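Local coordinates for putative dioxygenase (Nostoc punctiforme, PDB 2PEB), which is a putative dioxygenase of the Dopa 4,5-dioxygenase family that binds a zinc ion and probably acts as an oxidoreductase, at residues 14-19 against 55-60; 23-28 against 76-81. All blocks are in the same frame, centred on the assembly; numbering follows the deposited sequence. Where two conformers were deposited one is given.

Contact 1 (14-19 against 55-60); sequences AHVYFD and GMYQVA. With ZN (zinc ion), chain C.
Val16 and Tyr57 meet as a hydrogen-bonded pair of two antiparallel strands, 14-18 and 55-60, whose axes approach to 4.6 Å at 155°. Val16 N donates to Tyr57 O at 3.0 Å with an angle of 167° at the hydrogen, and Tyr57 N returns a bond to Val16 O. Val59 with Ala14 is bonded likewise in both directions, and Phe18 N reaches Gly55 O. On the sheet face that carries Val16, Tyr57, Val59 and Phe18, the tyrosine has CG between its backbone N and carbonyl carbon (chi1 63°), and its ring lies over Val16. Val16 CB sits above one face of the Tyr57 ring, 3.8 Å from the centroid and offset toward the rim, a CH-pi contact; the CG1 methyl is nearest the hydroxyl end, CG2 nearest CE1. Tyr57 OH bonds to Ala26 O of helix 23-36, which lies against this face. A phenylalanine here would lack the hydroxyl and would probably leave Ala26 O without this partner.

The other face carries His15, Tyr17, Met56 and Gln58. Met56, present as selenomethionine, is followed outward: its CB lies beside Val16 O and packs on Tyr17 CD1 at 3.6 Å, CG remains beside the same ring at CE1, and Met56 SE ends in the plane of the His15 imidazole, 3.3 Å from His15 ND1. His15 NE2 binds zinc at 1.9 Å, with His13 and His85 as further ligands. The zinc bond sets the direction of NE2, while SE flanks the ND1 edge, where a methionine sulfur would presumably lie. This three-histidine site is consistent with the metal centre of a Dopa 4,5-dioxygenase family enzyme.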
loop_
_atom_site.group_PDB
_atom_site.type_symbol
_atom_site.label_atom_id
_atom_site.label_comp_id
_atom_site.label_asym_id
_atom_site.label_seq_id
_atom_site.Cartn_x
_atom_site.Cartn_y
_atom_site.Cartn_z
ATOM N N ALA A 14 -8.765 -5.941 -2.806
ATOM C CA ALA A 14 -8.938 -4.908 -1.780
ATOM C C ALA A 14 -10.083 -5.295 -0.827
ATOM O O ALA A 14 -11.147 -5.708 -1.257
ATOM C CB ALA A 14 -9.196 -3.610 -2.419
ATOM N N HIS A 15 -9.811 -5.224 0.471
ATOM C CA HIS A 15 -10.806 -5.382 1.547
ATOM C C HIS A 15 -11.010 -3.988 2.161
ATOM O O HIS A 15 -10.080 -3.392 2.717
ATOM C CB HIS A 15 -10.383 -6.467 2.555
ATOM C CG HIS A 15 -10.337 -7.847 1.938
ATOM N ND1 HIS A 15 -11.439 -8.683 1.943
ATOM C CD2 HIS A 15 -9.362 -8.526 1.286
ATOM C CE1 HIS A 15 -11.163 -9.791 1.298
ATOM N NE2 HIS A 15 -9.897 -9.755 0.936
ATOM N N VAL A 16 -12.206 -3.443 1.972
ATOM C CA VAL A 16 -12.554 -2.106 2.433
ATOM C C VAL A 16 -13.341 -2.274 3.701
ATOM O O VAL A 16 -14.472 -2.812 3.700
ATOM C CB VAL A 16 -13.371 -1.345 1.364
ATOM C CG1 VAL A 16 -13.700 0.059 1.852
ATOM C CG2 VAL A 16 -12.631 -1.285 0.010
ATOM N N TYR A 17 -12.722 -1.898 4.819
ATOM C CA TYR A 17 -13.318 -2.013 6.123
ATOM C C TYR A 17 -14.206 -0.818 6.455
ATOM O O TYR A 17 -13.963 0.318 6.017
ATOM C CB TYR A 17 -12.237 -2.227 7.195
ATOM C CG TYR A 17 -11.437 -3.467 6.910
ATOM C CD1 TYR A 17 -11.886 -4.699 7.343
ATOM C CD2 TYR A 17 -10.238 -3.426 6.168
ATOM C CE1 TYR A 17 -11.200 -5.863 7.042
ATOM C CE2 TYR A 17 -9.517 -4.604 5.886
ATOM C CZ TYR A 17 -10.017 -5.820 6.342
ATOM O OH TYR A 17 -9.391 -7.004 6.068
ATOM N N PHE A 18 -15.233 -1.085 7.246
ATOM C CA PHE A 18 -16.135 -0.022 7.670
ATOM C C PHE A 18 -16.868 -0.403 8.948
ATOM O O PHE A 18 -16.869 -1.548 9.381
ATOM C CB PHE A 18 -17.149 0.289 6.549
ATOM C CG PHE A 18 -17.998 -0.885 6.188
ATOM C CD1 PHE A 18 -19.166 -1.158 6.891
ATOM C CD2 PHE A 18 -17.567 -1.784 5.201
ATOM C CE1 PHE A 18 -19.909 -2.267 6.606
ATOM C CE2 PHE A 18 -18.308 -2.899 4.928
ATOM C CZ PHE A 18 -19.469 -3.141 5.613
ATOM N N ASP A 19 -17.518 0.584 9.545
ATOM C CA ASP A 19 -18.479 0.319 10.619
ATOM C C ASP A 19 -19.743 1.105 10.304
ATOM O O ASP A 19 -19.803 1.762 9.270
ATOM C CB ASP A 19 -17.893 0.637 11.997
ATOM C CG ASP A 19 -17.400 2.053 12.125
ATOM O OD1 ASP A 19 -17.845 2.937 11.383
ATOM O OD2 ASP A 19 -16.542 2.293 12.996
ATOM N N GLY A 55 -16.402 -5.249 9.790
ATOM C CA GLY A 55 -17.154 -5.356 8.563
ATOM C C GLY A 55 -16.343 -4.874 7.362
ATOM O O GLY A 55 -15.494 -3.976 7.472
HETATM N N MSE A 56 -16.591 -5.506 6.221
HETATM C CA MSE A 56 -15.851 -5.193 4.996
HETATM C C MSE A 56 -16.593 -5.669 3.799
HETATM O O MSE A 56 -17.601 -6.370 3.926
HETATM C CB MSE A 56 -14.390 -5.746 4.965
HETATM C CG MSE A 56 -14.264 -7.280 5.051
HETATM SE SE MSE A 56 -14.398 -8.081 3.317
HETATM C CE MSE A 56 -14.743 -9.941 3.784
ATOM N N TYR A 57 -16.135 -5.213 2.654
ATOM C CA TYR A 57 -16.468 -5.823 1.380
ATOM C C TYR A 57 -15.198 -6.046 0.566
ATOM O O TYR A 57 -14.180 -5.385 0.780
ATOM C CB TYR A 57 -17.544 -5.026 0.617
ATOM C CG TYR A 57 -17.126 -3.644 0.225
ATOM C CD1 TYR A 57 -16.273 -3.443 -0.849
ATOM C CD2 TYR A 57 -17.585 -2.541 0.921
ATOM C CE1 TYR A 57 -15.862 -2.167 -1.214
ATOM C CE2 TYR A 57 -17.203 -1.238 0.544
ATOM C CZ TYR A 57 -16.341 -1.074 -0.505
ATOM O OH TYR A 57 -15.974 0.180 -0.906
ATOM N N GLN A 58 -15.272 -7.019 -0.335
ATOM C CA GLN A 58 -14.134 -7.438 -1.143
ATOM C C GLN A 58 -14.270 -6.843 -2.537
ATOM O O GLN A 58 -15.367 -6.745 -3.080
ATOM C CB GLN A 58 -14.109 -8.971 -1.230
ATOM C CG GLN A 58 -13.211 -9.540 -2.298
ATOM C CD GLN A 58 -13.136 -11.059 -2.273
ATOM O OE1 GLN A 58 -12.844 -11.676 -1.232
ATOM N NE2 GLN A 58 -13.370 -11.667 -3.426
ATOM N N VAL A 59 -13.138 -6.455 -3.093
ATOM C CA VAL A 59 -13.034 -6.020 -4.462
ATOM C C VAL A 59 -11.872 -6.812 -5.072
ATOM O O VAL A 59 -10.743 -6.679 -4.581
ATOM C CB VAL A 59 -12.643 -4.529 -4.528
ATOM C CG1 VAL A 59 -12.732 -3.994 -5.967
ATOM C CG2 VAL A 59 -13.532 -3.690 -3.598
ATOM N N ALA A 60 -12.120 -7.601 -6.107
ATOM C CA ALA A 60 -11.107 -8.376 -6.838
ATOM C C ALA A 60 -10.799 -7.746 -8.178
ATOM O O ALA A 60 -11.687 -7.281 -8.859
ATOM C CB ALA A 60 -11.541 -9.851 -7.051
HETATM ZN ZN ZN C . -9.067 -11.115 -0.072
HETATM O O HOH W 1 -17.338 -3.100 11.534
#

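Contact 2 (23-28 against 76-81); sequences RDVAAR and NREGLD
Val25 lays its CG1 methyl against the base of Glu78, 3.5 Å from Glu78 CB, and touches Leu80 with the same methyl. CG1 stands anti to the backbone N (chi1 170°), and Val25 CG1 approaches Leu80 CD1 to 3.8 Å. Leu80 brings that CD1 across to the next helical residue as well: it lies 3.6 Å from Ala26 CA and is also near Ala26 CB, touching the helix backbone as well as its side chains. The apolar part of the interface is therefore carried by two methyls, Val25 CG1 and Leu80 CD1, each with more than one neighbour.

The loop that offers Glu78 and Leu80 follows helix 66-76 and leads into strand 82-87. It folds as a type I' beta turn from Arg77 to Leu80, closed by Leu80 N donating to Arg77 O at 3.0 Å. Glu78 and Gly79 both have positive phi, as the two central positions of this turn require. Inside the loop, Arg77 NH1 donates to Leu80 O at 2.9 Å from well above the carbonyl plane, a second tie across the turn. Its NH2 bonds to Val97 O of the second subunit, so the turn also reaches the dimer interface.

Toward solvent, Glu78 extends beyond CG and meets Arg28, about one helical turn on from Val25. Arg28 NH2 forms a salt bridge with Glu78 OE1 at 3.1 Å, together with a weak hydrogen bond to Glu78 OE2. NH2 alone makes this bridge, since Arg28 NE and CZ come no nearer than 4.1 Å to Glu78 OE2. The side chains cross at about a right angle, with guanidinium and carboxylate planes 46° apart.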
loop_
_atom_site.group_PDB
_atom_site.type_symbol
_atom_site.label_atom_id
_atom_site.label_comp_id
_atom_site.label_asym_id
_atom_site.label_seq_id
_atom_site.Cartn_x
_atom_site.Cartn_y
_atom_site.Cartn_z
ATOM N N ARG A 23 -20.291 3.430 7.057
ATOM C CA ARG A 23 -20.844 2.518 6.046
ATOM C C ARG A 23 -21.214 3.247 4.758
ATOM O O ARG A 23 -20.999 2.734 3.655
ATOM C CB ARG A 23 -22.053 1.829 6.628
ATOM C CG ARG A 23 -22.606 0.719 5.820
ATOM C CD ARG A 23 -23.920 0.248 6.453
ATOM N NE ARG A 23 -24.243 -1.106 6.031
ATOM C CZ ARG A 23 -24.658 -1.444 4.809
ATOM N NH1 ARG A 23 -24.826 -0.539 3.844
ATOM N NH2 ARG A 23 -24.912 -2.716 4.546
ATOM N N ASP A 24 -21.730 4.458 4.898
ATOM C CA ASP A 24 -22.142 5.233 3.734
ATOM C C ASP A 24 -20.967 5.716 2.900
ATOM O O ASP A 24 -21.017 5.669 1.677
ATOM C CB ASP A 24 -23.052 6.404 4.136
ATOM C CG ASP A 24 -24.394 5.946 4.694
ATOM O OD1 ASP A 24 -24.898 4.854 4.305
ATOM O OD2 ASP A 24 -24.957 6.684 5.532
ATOM N N VAL A 25 -19.893 6.172 3.535
ATOM C CA VAL A 25 -18.653 6.439 2.806
ATOM C C VAL A 25 -18.176 5.167 2.058
ATOM O O VAL A 25 -17.753 5.191 0.902
ATOM C CB VAL A 25 -17.516 6.927 3.777
ATOM C CG1 VAL A 25 -16.179 6.977 3.062
ATOM C CG2 VAL A 25 -17.896 8.284 4.369
ATOM N N ALA A 26 -18.227 4.044 2.741
ATOM C CA ALA A 26 -17.807 2.776 2.146
ATOM C C ALA A 26 -18.670 2.483 0.907
ATOM O O ALA A 26 -18.177 1.979 -0.086
ATOM C CB ALA A 26 -17.958 1.636 3.184
ATOM N N ALA A 27 -19.964 2.793 0.992
ATOM C CA ALA A 27 -20.895 2.509 -0.140
ATOM C C ALA A 27 -20.531 3.370 -1.333
ATOM O O ALA A 27 -20.565 2.927 -2.478
ATOM C CB ALA A 27 -22.332 2.725 0.255
ATOM N N ARG A 28 -20.167 4.611 -1.055
ATOM C CA ARG A 28 -19.772 5.557 -2.115
ATOM C C ARG A 28 -18.459 5.168 -2.785
ATOM O O ARG A 28 -18.279 5.322 -3.990
ATOM C CB ARG A 28 -19.676 6.975 -1.549
ATOM C CG ARG A 28 -20.999 7.494 -0.997
ATOM C CD ARG A 28 -21.169 8.985 -1.232
ATOM N NE ARG A 28 -20.069 9.765 -0.667
ATOM C CZ ARG A 28 -19.983 10.174 0.602
ATOM N NH1 ARG A 28 -20.930 9.873 1.493
ATOM N NH2 ARG A 28 -18.923 10.879 0.988
ATOM N N ASN A 76 -9.032 8.543 -2.758
ATOM C CA ASN A 76 -10.507 8.638 -2.631
ATOM C C ASN A 76 -11.118 7.742 -1.549
ATOM O O ASN A 76 -12.351 7.666 -1.411
ATOM C CB ASN A 76 -11.198 8.330 -3.968
ATOM C CG ASN A 76 -10.937 9.363 -4.998
ATOM O OD1 ASN A 76 -11.503 10.454 -4.920
ATOM N ND2 ASN A 76 -10.115 9.044 -5.980
ATOM N N ARG A 77 -10.267 7.116 -0.741
ATOM C CA ARG A 77 -10.753 6.253 0.324
ATOM C C ARG A 77 -11.494 6.968 1.466
ATOM O O ARG A 77 -12.116 6.313 2.318
ATOM C CB ARG A 77 -9.642 5.399 0.879
ATOM C CG ARG A 77 -8.595 6.147 1.593
ATOM C CD ARG A 77 -7.567 5.186 2.086
ATOM N NE ARG A 77 -6.481 5.935 2.696
ATOM C CZ ARG A 77 -6.498 6.426 3.936
ATOM N NH1 ARG A 77 -7.488 6.148 4.798
ATOM N NH2 ARG A 77 -5.460 7.149 4.353
ATOM N N GLU A 78 -11.433 8.290 1.500
ATOM C CA GLU A 78 -12.142 9.071 2.472
ATOM C C GLU A 78 -12.024 8.492 3.881
ATOM O O GLU A 78 -13.019 8.371 4.609
ATOM C CB GLU A 78 -13.606 9.165 2.083
ATOM C CG GLU A 78 -13.859 9.995 0.884
ATOM C CD GLU A 78 -15.340 10.276 0.736
ATOM O OE1 GLU A 78 -15.880 11.063 1.557
ATOM O OE2 GLU A 78 -15.960 9.696 -0.187
ATOM N N GLY A 79 -10.801 8.197 4.289
ATOM C CA GLY A 79 -10.518 7.857 5.653
ATOM C C GLY A 79 -10.752 6.410 6.000
ATOM O O GLY A 79 -10.500 6.024 7.135
ATOM N N LEU A 80 -11.224 5.615 5.044
ATOM C CA LEU A 80 -11.432 4.178 5.286
ATOM C C LEU A 80 -10.108 3.421 5.332
ATOM O O LEU A 80 -9.151 3.777 4.642
ATOM C CB LEU A 80 -12.287 3.590 4.162
ATOM C CG LEU A 80 -13.704 4.142 4.103
ATOM C CD1 LEU A 80 -14.380 3.601 2.824
ATOM C CD2 LEU A 80 -14.523 3.797 5.367
ATOM N N ASP A 81 -10.044 2.388 6.160
ATOM C CA ASP A 81 -8.864 1.527 6.159
ATOM C C ASP A 81 -9.089 0.425 5.140
ATOM O O ASP A 81 -10.205 -0.157 5.079
ATOM C CB ASP A 81 -8.621 0.929 7.540
ATOM C CG ASP A 81 -8.503 2.000 8.620
ATOM O OD1 ASP A 81 -7.810 3.013 8.357
ATOM O OD2 ASP A 81 -9.105 1.869 9.718
#

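The centres of contacts 1 and 2 lie about 10 Å apart, and their segments alternate along the chain: 14-19, 23-28, 55-60, 76-81. Contact 1 pairs strands 11-18 and 55-61 inside the antiparallel sheet; contact 2 sets helix 23-36, which follows the first of these strands, against the loop before strand 82-87. Direct ties join them: Tyr17 N probably bonds to Asp81 O at 3.1 Å, and Phe18 CB packs on Ala26 CB at 3.7 Å. The loop thus meets both helix and sheet before its chain continues into the strand carrying His85, a zinc ligand with His15 of contact 1.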